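Local coordinates for heparin binding protein (Homo sapiens, PDB 1A7S) that binds heparin, kills many Gram-negative bacteria, probably through affinity for their lipopolysaccharide, and attracts monocytes and fibroblasts as a neutrophil-granule homologue of serine proteases, at residues R5-R10 with P141-V146; F12-S17 with G27-H32. All coordinates share one frame; numbering follows the deposited sequence.

Contact 1: residues R5-R10 with P141-V146; sequences RKARPR and PRFVNV. With NAG (2-acetamido-2-deoxy-beta-D-glucopyranose), chain B.
Arg5 and Phe143 form an antiparallel hydrogen-bonded pair, Arg5 N to Phe143 O and Phe143 N to Arg5 O both 2.9 Å. Their side chains run side by side on one face of the sheet, guanidinium and ring planes 84° apart. CG of Arg5 is anti to its backbone N (chi1 177°), and the methylenes meet the ring at CE1 and CZ, Arg5 CD lying 3.6 Å from Phe143 CZ. The sugar on Asn145 ND2 fits against both: its acetamido methyl C8 sits over the centre of the guanidinium and 3.4 Å from Phe143 CE2, while Arg5 NH1 donates to its O3 at 3.2 Å.

On the sheet's other face, Arg5 C and Lys6 N lie over one side of the Arg142 guanidinium, toward its rim, and Arg142 NH2 is held by Gly4 O. Lys6 N donates to a water that also takes a weak bond from Arg142 NH2. Ala7 N gives to Pro141 O at 2.8 Å, and Ala7 CB rests on Pro141 CB. The Phe143 ring meets the Phe12 ring, planes about 50° apart. This is the N-terminal segment of a chymotrypsin-like fold, a short edge strand on the C-terminal barrel, beside an N-linked glycan.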
ATOM      1  N   ARG A   5       8.751   6.605 -12.609  1.00 10.64           N
ATOM      2  CA  ARG A   5       8.138   7.393 -13.680  1.00 11.00           C
ATOM      3  C   ARG A   5       6.781   7.914 -13.235  1.00  9.75           C
ATOM      4  O   ARG A   5       6.082   7.287 -12.433  1.00  9.06           O
ATOM      5  CB  ARG A   5       7.928   6.472 -14.892  1.00 13.65           C
ATOM      6  CG  ARG A   5       7.290   6.907 -16.110  1.00 23.96           C
ATOM      7  CD  ARG A   5       7.199   5.828 -17.205  1.00 28.49           C
ATOM      8  NE  ARG A   5       8.581   5.437 -17.579  1.00 35.37           N
ATOM      9  CZ  ARG A   5       8.825   4.321 -18.254  1.00 39.81           C
ATOM     10  NH1 ARG A   5       7.853   3.446 -18.549  1.00 38.10           N
ATOM     11  NH2 ARG A   5      10.081   4.046 -18.558  1.00 53.53           N
ATOM     12  N   LYS A   6       6.393   9.063 -13.758  1.00 10.26           N
ATOM     13  CA  LYS A   6       5.078   9.632 -13.473  1.00  9.67           C
ATOM     14  C   LYS A   6       4.016   8.720 -14.037  1.00  8.70           C
ATOM     15  O   LYS A   6       4.076   8.291 -15.195  1.00  9.99           O
ATOM     16  CB  LYS A   6       5.003  10.998 -14.123  1.00 10.99           C
ATOM     17  CG  LYS A   6       3.720  11.762 -13.908  1.00 11.32           C
ATOM     18  CD  LYS A   6       3.803  13.143 -14.583  1.00 12.17           C
ATOM     19  CE  LYS A   6       2.444  13.849 -14.545  1.00 10.98           C
ATOM     20  NZ  LYS A   6       2.576  15.195 -15.189  1.00 11.96           N
ATOM     21  N   ALA A   7       3.043   8.374 -13.176  1.00  9.05           N
ATOM     22  CA  ALA A   7       1.901   7.577 -13.606  1.00  8.74           C
ATOM     23  C   ALA A   7       0.936   8.391 -14.471  1.00  9.26           C
ATOM     24  O   ALA A   7       0.927   9.642 -14.407  1.00 10.28           O
ATOM     25  CB  ALA A   7       1.139   7.051 -12.372  1.00  9.47           C
ATOM     26  N   ARG A   8       0.067   7.701 -15.200  1.00  9.39           N
ATOM     27  CA  ARG A   8      -1.026   8.306 -15.900  1.00  9.73           C
ATOM     28  C   ARG A   8      -2.303   8.197 -15.081  1.00  8.34           C
ATOM     29  O   ARG A   8      -2.436   7.350 -14.209  1.00  8.14           O
ATOM     30  CB  ARG A   8      -1.204   7.567 -17.245  1.00 13.20           C
ATOM     31  CG  ARG A   8       0.051   7.933 -18.119  1.00 20.35           C
ATOM     32  CD  ARG A   8       0.134   7.267 -19.377  1.00 19.84           C
ATOM     33  NE  ARG A   8      -0.870   7.755 -20.354  1.00 19.27           N
ATOM     34  CZ  ARG A   8      -0.820   7.437 -21.613  1.00 18.61           C
ATOM     35  NH1 ARG A   8       0.212   6.759 -22.119  1.00 25.16           N
ATOM     36  NH2 ARG A   8      -1.867   7.691 -22.360  1.00 20.63           N
ATOM     37  N   PRO A   9      -3.294   9.077 -15.379  1.00  7.96           N
ATOM     38  CA  PRO A   9      -4.549   8.973 -14.645  1.00  8.18           C
ATOM     39  C   PRO A   9      -5.131   7.566 -14.816  1.00  7.68           C
ATOM     40  O   PRO A   9      -5.147   7.019 -15.901  1.00  8.72           O
ATOM     41  CB  PRO A   9      -5.426  10.035 -15.288  1.00  8.63           C
ATOM     42  CG  PRO A   9      -4.462  11.061 -15.774  1.00  9.30           C
ATOM     43  CD  PRO A   9      -3.259  10.247 -16.257  1.00  9.01           C
ATOM     44  N   ARG A  10      -5.581   6.978 -13.758  1.00  7.83           N
ATOM     45  CA  ARG A  10      -6.259   5.686 -13.663  1.00  7.94           C
ATOM     46  C   ARG A  10      -5.321   4.557 -13.932  1.00  7.89           C
ATOM     47  O   ARG A  10      -5.809   3.413 -14.054  1.00  9.14           O
ATOM     48  CB  ARG A  10      -7.489   5.635 -14.592  1.00  8.76           C
ATOM     49  CG  ARG A  10      -8.338   6.869 -14.598  1.00  8.93           C
ATOM     50  CD  ARG A  10      -9.628   6.676 -15.342  1.00  9.95           C
ATOM     51  NE  ARG A  10      -9.483   6.188 -16.700  1.00 10.17           N
ATOM     52  CZ  ARG A  10      -9.238   6.950 -17.794  1.00  9.69           C
ATOM     53  NH1 ARG A  10      -9.121   8.254 -17.687  1.00 10.38           N
ATOM     54  NH2 ARG A  10      -9.182   6.378 -18.972  1.00 12.45           N
ATOM     55  N   PRO A 141       1.070  10.480  -8.850  1.00  8.32           N
ATOM     56  CA  PRO A 141       1.541   9.165  -8.505  1.00  8.17           C
ATOM     57  C   PRO A 141       2.762   8.810  -9.411  1.00  7.77           C
ATOM     58  O   PRO A 141       2.799   9.269 -10.541  1.00  8.39           O
ATOM     59  CB  PRO A 141       0.364   8.230  -8.761  1.00  8.73           C
ATOM     60  CG  PRO A 141      -0.721   9.092  -9.324  1.00  9.51           C
ATOM     61  CD  PRO A 141      -0.072  10.391  -9.777  1.00  9.29           C
ATOM     62  N   ARG A 142       3.681   8.084  -8.835  1.00  7.79           N
ATOM     63  CA  ARG A 142       4.863   7.601  -9.593  1.00  7.81           C
ATOM     64  C   ARG A 142       4.928   6.091  -9.393  1.00  7.84           C
ATOM     65  O   ARG A 142       4.413   5.583  -8.413  1.00  8.70           O
ATOM     66  CB  ARG A 142       6.119   8.340  -9.171  1.00  9.09           C
ATOM     67  CG  ARG A 142       6.038   9.834  -9.325  1.00  9.24           C
ATOM     68  CD  ARG A 142       7.341  10.512  -9.010  1.00 10.37           C
ATOM     69  NE  ARG A 142       8.333  10.281 -10.074  1.00 11.99           N
ATOM     70  CZ  ARG A 142       8.416  10.935 -11.209  1.00 13.08           C
ATOM     71  NH1 ARG A 142       7.625  11.908 -11.590  1.00 12.54           N
ATOM     72  NH2 ARG A 142       9.391  10.530 -12.089  1.00 16.32           N
ATOM     73  N   PHE A 143       5.637   5.393 -10.290  1.00  8.32           N
ATOM     74  CA  PHE A 143       5.756   3.962 -10.228  1.00  8.22           C
ATOM     75  C   PHE A 143       7.106   3.500 -10.681  1.00  8.40           C
ATOM     76  O   PHE A 143       7.794   4.136 -11.504  1.00  8.77           O
ATOM     77  CB  PHE A 143       4.613   3.273 -10.975  1.00  9.16           C
ATOM     78  CG  PHE A 143       4.738   3.380 -12.479  1.00  9.15           C
ATOM     79  CD1 PHE A 143       4.415   4.553 -13.142  1.00 10.45           C
ATOM     80  CD2 PHE A 143       5.192   2.313 -13.229  1.00 10.80           C
ATOM     81  CE1 PHE A 143       4.636   4.712 -14.503  1.00 11.11           C
ATOM     82  CE2 PHE A 143       5.326   2.466 -14.605  1.00 12.25           C
ATOM     83  CZ  PHE A 143       5.059   3.679 -15.215  1.00 11.95           C
ATOM     84  N   VAL A 144       7.495   2.354 -10.172  1.00  8.34           N
ATOM     85  CA  VAL A 144       8.789   1.755 -10.507  1.00  8.51           C
ATOM     86  C   VAL A 144       8.641   0.234 -10.640  1.00  8.25           C
ATOM     87  O   VAL A 144       7.832  -0.374  -9.931  1.00  9.20           O
ATOM     88  CB  VAL A 144       9.835   2.115  -9.438  1.00  9.24           C
ATOM     89  CG1 VAL A 144       9.468   1.700  -8.019  1.00 10.60           C
ATOM     90  CG2 VAL A 144      11.240   1.840  -9.819  1.00 10.78           C
ATOM     91  N   ASN A 145       9.395  -0.336 -11.570  1.00  8.93           N
ATOM     92  CA  ASN A 145       9.521  -1.765 -11.722  1.00  8.99           C
ATOM     93  C   ASN A 145      10.493  -2.278 -10.655  1.00  9.04           C
ATOM     94  O   ASN A 145      11.584  -1.675 -10.533  1.00 10.48           O
ATOM     95  CB  ASN A 145      10.120  -2.089 -13.078  1.00  9.74           C
ATOM     96  CG  ASN A 145       9.140  -1.891 -14.227  1.00 11.65           C
ATOM     97  OD1 ASN A 145       7.917  -1.938 -14.068  1.00 14.13           O
ATOM     98  ND2 ASN A 145       9.725  -1.675 -15.416  1.00 13.31           N
ATOM     99  N   VAL A 146      10.145  -3.313  -9.954  1.00  8.98           N
ATOM    100  CA  VAL A 146      10.990  -3.892  -8.936  1.00  9.35           C
ATOM    101  C   VAL A 146      11.039  -5.405  -9.139  1.00 10.19           C
ATOM    102  O   VAL A 146      10.113  -5.968  -9.778  1.00 11.65           O
ATOM    103  CB  VAL A 146      10.626  -3.507  -7.502  1.00  9.93           C
ATOM    104  CG1 VAL A 146      10.524  -1.968  -7.331  1.00 10.43           C
ATOM    105  CG2 VAL A 146       9.302  -4.136  -7.071  1.00 11.15           C
TER
HETATM  106  C1  NAG B   1       8.992  -1.687 -16.657  1.00 17.95           C
HETATM  107  C2  NAG B   1       9.437  -0.359 -17.356  1.00 19.08           C
HETATM  108  C3  NAG B   1       8.885  -0.359 -18.771  1.00 21.63           C
HETATM  109  C4  NAG B   1       9.542  -1.625 -19.485  1.00 23.96           C
HETATM  110  C5  NAG B   1       8.918  -2.823 -18.730  1.00 22.73           C
HETATM  111  C6  NAG B   1       9.534  -4.143 -19.120  1.00 25.71           C
HETATM  112  C7  NAG B   1       9.482   1.591 -15.809  1.00 17.83           C
HETATM  113  C8  NAG B   1       8.715   2.599 -15.018  1.00 21.23           C
HETATM  114  N2  NAG B   1       8.786   0.783 -16.645  1.00 17.29           N
HETATM  115  O3  NAG B   1       9.370   0.747 -19.459  1.00 26.12           O
HETATM  116  O4  NAG B   1       8.966  -1.566 -20.829  1.00 24.91           O
HETATM  117  O5  NAG B   1       9.508  -2.804 -17.412  1.00 20.47           O
HETATM  118  O6  NAG B   1      10.875  -3.968 -19.485  1.00 38.39           O
HETATM  119  O7  NAG B   1      10.654   1.439 -15.687  1.00 23.74           O
HETATM  120  O   HOH W   1       8.477  10.660 -15.397  1.00 19.22           O

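Contact 2: residues F12-S17 with G27-H32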
ATOM      1  N   PHE A  12      -3.283   3.174 -11.836  1.00  8.84           N
ATOM      2  CA  PHE A  12      -3.380   2.362 -10.624  1.00  8.09           C
ATOM      3  C   PHE A  12      -4.632   2.701  -9.859  1.00  8.11           C
ATOM      4  O   PHE A  12      -4.631   3.377  -8.814  1.00  8.80           O
ATOM      5  CB  PHE A  12      -2.137   2.621  -9.743  1.00  9.26           C
ATOM      6  CG  PHE A  12      -0.860   2.330 -10.514  1.00  8.79           C
ATOM      7  CD1 PHE A  12      -0.393   1.074 -10.709  1.00 10.50           C
ATOM      8  CD2 PHE A  12      -0.093   3.350 -11.048  1.00  9.38           C
ATOM      9  CE1 PHE A  12       0.781   0.810 -11.353  1.00 11.02           C
ATOM     10  CE2 PHE A  12       1.055   3.147 -11.697  1.00  9.87           C
ATOM     11  CZ  PHE A  12       1.519   1.857 -11.900  1.00 10.94           C
ATOM     12  N   PRO A  13      -5.789   2.255 -10.401  1.00  8.20           N
ATOM     13  CA  PRO A  13      -7.078   2.779  -9.896  1.00  8.07           C
ATOM     14  C   PRO A  13      -7.533   2.203  -8.549  1.00  7.50           C
ATOM     15  O   PRO A  13      -8.529   2.672  -7.991  1.00  8.34           O
ATOM     16  CB  PRO A  13      -8.036   2.475 -11.020  1.00 10.30           C
ATOM     17  CG  PRO A  13      -7.474   1.307 -11.738  1.00 11.14           C
ATOM     18  CD  PRO A  13      -5.986   1.378 -11.581  1.00  8.56           C
ATOM     19  N   PHE A  14      -6.798   1.277  -7.987  1.00  7.44           N
ATOM     20  CA  PHE A  14      -7.006   0.736  -6.679  1.00  7.20           C
ATOM     21  C   PHE A  14      -6.309   1.521  -5.596  1.00  6.44           C
ATOM     22  O   PHE A  14      -6.447   1.205  -4.417  1.00  7.91           O
ATOM     23  CB  PHE A  14      -6.603  -0.750  -6.630  1.00  8.62           C
ATOM     24  CG  PHE A  14      -5.224  -0.951  -7.216  1.00  8.59           C
ATOM     25  CD1 PHE A  14      -4.104  -0.626  -6.522  1.00  8.78           C
ATOM     26  CD2 PHE A  14      -5.077  -1.418  -8.549  1.00  9.34           C
ATOM     27  CE1 PHE A  14      -2.827  -0.705  -7.081  1.00 10.10           C
ATOM     28  CE2 PHE A  14      -3.812  -1.492  -9.094  1.00 10.05           C
ATOM     29  CZ  PHE A  14      -2.707  -1.127  -8.401  1.00 10.10           C
ATOM     30  N   LEU A  15      -5.460   2.482  -5.950  1.00  6.56           N
ATOM     31  CA  LEU A  15      -4.624   3.132  -5.002  1.00  6.97           C
ATOM     32  C   LEU A  15      -5.406   4.069  -4.063  1.00  7.70           C
ATOM     33  O   LEU A  15      -6.268   4.828  -4.556  1.00 10.01           O
ATOM     34  CB  LEU A  15      -3.539   3.967  -5.638  1.00  9.23           C
ATOM     35  CG  LEU A  15      -2.328   3.365  -6.138  1.00 13.05           C
ATOM     36  CD1 LEU A  15      -1.370   4.471  -6.606  1.00 14.47           C
ATOM     37  CD2 LEU A  15      -1.603   2.413  -5.170  1.00 11.61           C
ATOM     38  N   ALA A  16      -5.028   4.051  -2.817  1.00  7.37           N
ATOM     39  CA  ALA A  16      -5.570   4.990  -1.843  1.00  7.41           C
ATOM     40  C   ALA A  16      -4.497   5.945  -1.378  1.00  7.08           C
ATOM     41  O   ALA A  16      -3.341   5.575  -1.254  1.00  8.17           O
ATOM     42  CB  ALA A  16      -6.044   4.176  -0.617  1.00  8.47           C
ATOM     43  N   SER A  17      -4.929   7.154  -1.063  1.00  7.26           N
ATOM     44  CA  SER A  17      -4.170   8.178  -0.353  1.00  7.87           C
ATOM     45  C   SER A  17      -4.798   8.285   1.041  1.00  6.97           C
ATOM     46  O   SER A  17      -5.978   8.540   1.147  1.00  9.16           O
ATOM     47  CB  SER A  17      -4.221   9.498  -1.094  1.00  7.72           C
ATOM     48  OG  SER A  17      -3.700  10.540  -0.299  1.00  7.63           O
ATOM     49  N   GLY A  27      -0.020   5.346   1.745  1.00  7.75           N
ATOM     50  CA  GLY A  27      -0.889   4.795   0.715  1.00  8.05           C
ATOM     51  C   GLY A  27      -1.613   3.572   1.204  1.00  6.65           C
ATOM     52  O   GLY A  27      -1.529   3.176   2.366  1.00  7.62           O
ATOM     53  N   GLY A  28      -2.334   2.954   0.296  1.00  8.23           N
ATOM     54  CA  GLY A  28      -3.075   1.726   0.538  1.00  6.83           C
ATOM     55  C   GLY A  28      -3.700   1.263  -0.750  1.00  6.30           C
ATOM     56  O   GLY A  28      -3.503   1.874  -1.809  1.00  6.78           O
ATOM     57  N   ALA A  29      -4.509   0.240  -0.671  1.00  7.01           N
ATOM     58  CA  ALA A  29      -5.209  -0.287  -1.827  1.00  6.83           C
ATOM     59  C   ALA A  29      -6.639  -0.669  -1.417  1.00  6.19           C
ATOM     60  O   ALA A  29      -6.839  -1.306  -0.373  1.00  6.80           O
ATOM     61  CB  ALA A  29      -4.526  -1.563  -2.336  1.00  9.15           C
ATOM     62  N   LEU A  30      -7.594  -0.360  -2.264  1.00  6.62           N
ATOM     63  CA  LEU A  30      -8.944  -0.865  -2.059  1.00  6.91           C
ATOM     64  C   LEU A  30      -8.909  -2.361  -2.353  1.00  6.69           C
ATOM     65  O   LEU A  30      -8.533  -2.768  -3.452  1.00  7.50           O
ATOM     66  CB  LEU A  30      -9.909  -0.155  -3.043  1.00  7.42           C
ATOM     67  CG  LEU A  30     -11.396  -0.440  -2.821  1.00  7.84           C
ATOM     68  CD1 LEU A  30     -11.890   0.185  -1.506  1.00  8.68           C
ATOM     69  CD2 LEU A  30     -12.227   0.018  -3.975  1.00  8.89           C
ATOM     70  N   ILE A  31      -9.322  -3.203  -1.386  1.00  6.58           N
ATOM     71  CA  ILE A  31      -9.315  -4.663  -1.565  1.00  6.64           C
ATOM     72  C   ILE A  31     -10.686  -5.279  -1.462  1.00  8.01           C
ATOM     73  O   ILE A  31     -10.856  -6.512  -1.628  1.00  8.09           O
ATOM     74  CB  ILE A  31      -8.352  -5.368  -0.600  1.00  7.63           C
ATOM     75  CG1 ILE A  31      -8.673  -5.095   0.877  1.00  7.30           C
ATOM     76  CG2 ILE A  31      -6.903  -4.956  -0.935  1.00  7.96           C
ATOM     77  CD1 ILE A  31      -8.223  -6.187   1.822  1.00  8.11           C
ATOM     78  N   HIS A  32     -11.707  -4.471  -1.275  1.00  7.41           N
ATOM     79  CA  HIS A  32     -13.103  -4.857  -1.090  1.00  7.62           C
ATOM     80  C   HIS A  32     -13.864  -3.533  -1.130  1.00  8.42           C
ATOM     81  O   HIS A  32     -13.310  -2.472  -0.878  1.00  8.68           O
ATOM     82  CB  HIS A  32     -13.246  -5.530   0.297  1.00  7.35           C
ATOM     83  CG  HIS A  32     -14.636  -5.985   0.671  1.00  8.83           C
ATOM     84  ND1 HIS A  32     -15.141  -7.241   0.669  1.00 10.95           N
ATOM     85  CD2 HIS A  32     -15.602  -5.275   1.155  1.00  8.44           C
ATOM     86  CE1 HIS A  32     -16.416  -7.191   1.093  1.00  9.84           C
ATOM     87  NE2 HIS A  32     -16.677  -5.927   1.396  1.00 11.97           N
TER
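Phe14 makes the first link to 27-32: its carbonyl O accepts Leu30 N at 2.9 Å, in the carbonyl plane and nearly straight at hydrogen (162°). The same oxygen also takes a CA-H contact from Ala29, 3.2 Å from Ala29 CA. A type I turn from Phe12 to Leu15, closed by Leu15 N on Phe12 O, brings Phe14 to this place. The Phe14 ring comes only loosely to the partner strand, its CD1 4.3 Å from Ala29 CB, and packs further on Pro178 and Val180; one face of the ring has Phe12 C above its centre.

Leu15 and Ala29 form a non-hydrogen-bonded pair, and both side chains lie on the face that meets Pro178. Leu15 CD2 lies 3.9 Å from Gly28 O. These strands form the first hairpin of the N-terminal six-stranded barrel of the chymotrypsin-like fold, and 27-32 belongs to the region with antibiotic activity.

At Ala16 the hydrogen-bonded pair with Gly28 is uneven. Ala16 N reaches Gly28 O at 2.8 Å from well above the carbonyl plane, whereas the return bond from Gly28 N to Ala16 O is weak, long at 3.2 Å and bent to 127°. Gly27 CA adds a CA-H contact to Ala16 O. The Ala16 methyl, 3.6 Å from Gly28 O, is turned to the opposite face, against Val53 and Leu55. Ser17 sits across from Gly27 in a non-hydrogen-bonded pair, and Ser17 OG is hydrogen-bonded to His24 and Gln19.

Overall arrangement
From the N terminus, the chain first adds 5-6 alongside strand 142-148 of the second sheet, then crosses by way of 7-14 into the six-stranded barrel. There contact 2 closes the hairpin of strands 15-20 and 23-32, its segments 12-17 and 27-32 lying ten residues apart at their nearest ends. The rest of that barrel and the start of the second sheet follow before 141-146 returns to close contact 1, so the small loop lies wholly within the large one. The centres of the contacts lie about 14 Å apart, yet side chains meet: Phe12 CZ is 3.5 Å from Phe143 CB, and Phe12 CE2 is 4.0 Å from Ala7 CB, so the linker before the first hairpin packs on strand 142-148 and folds back on Ala7.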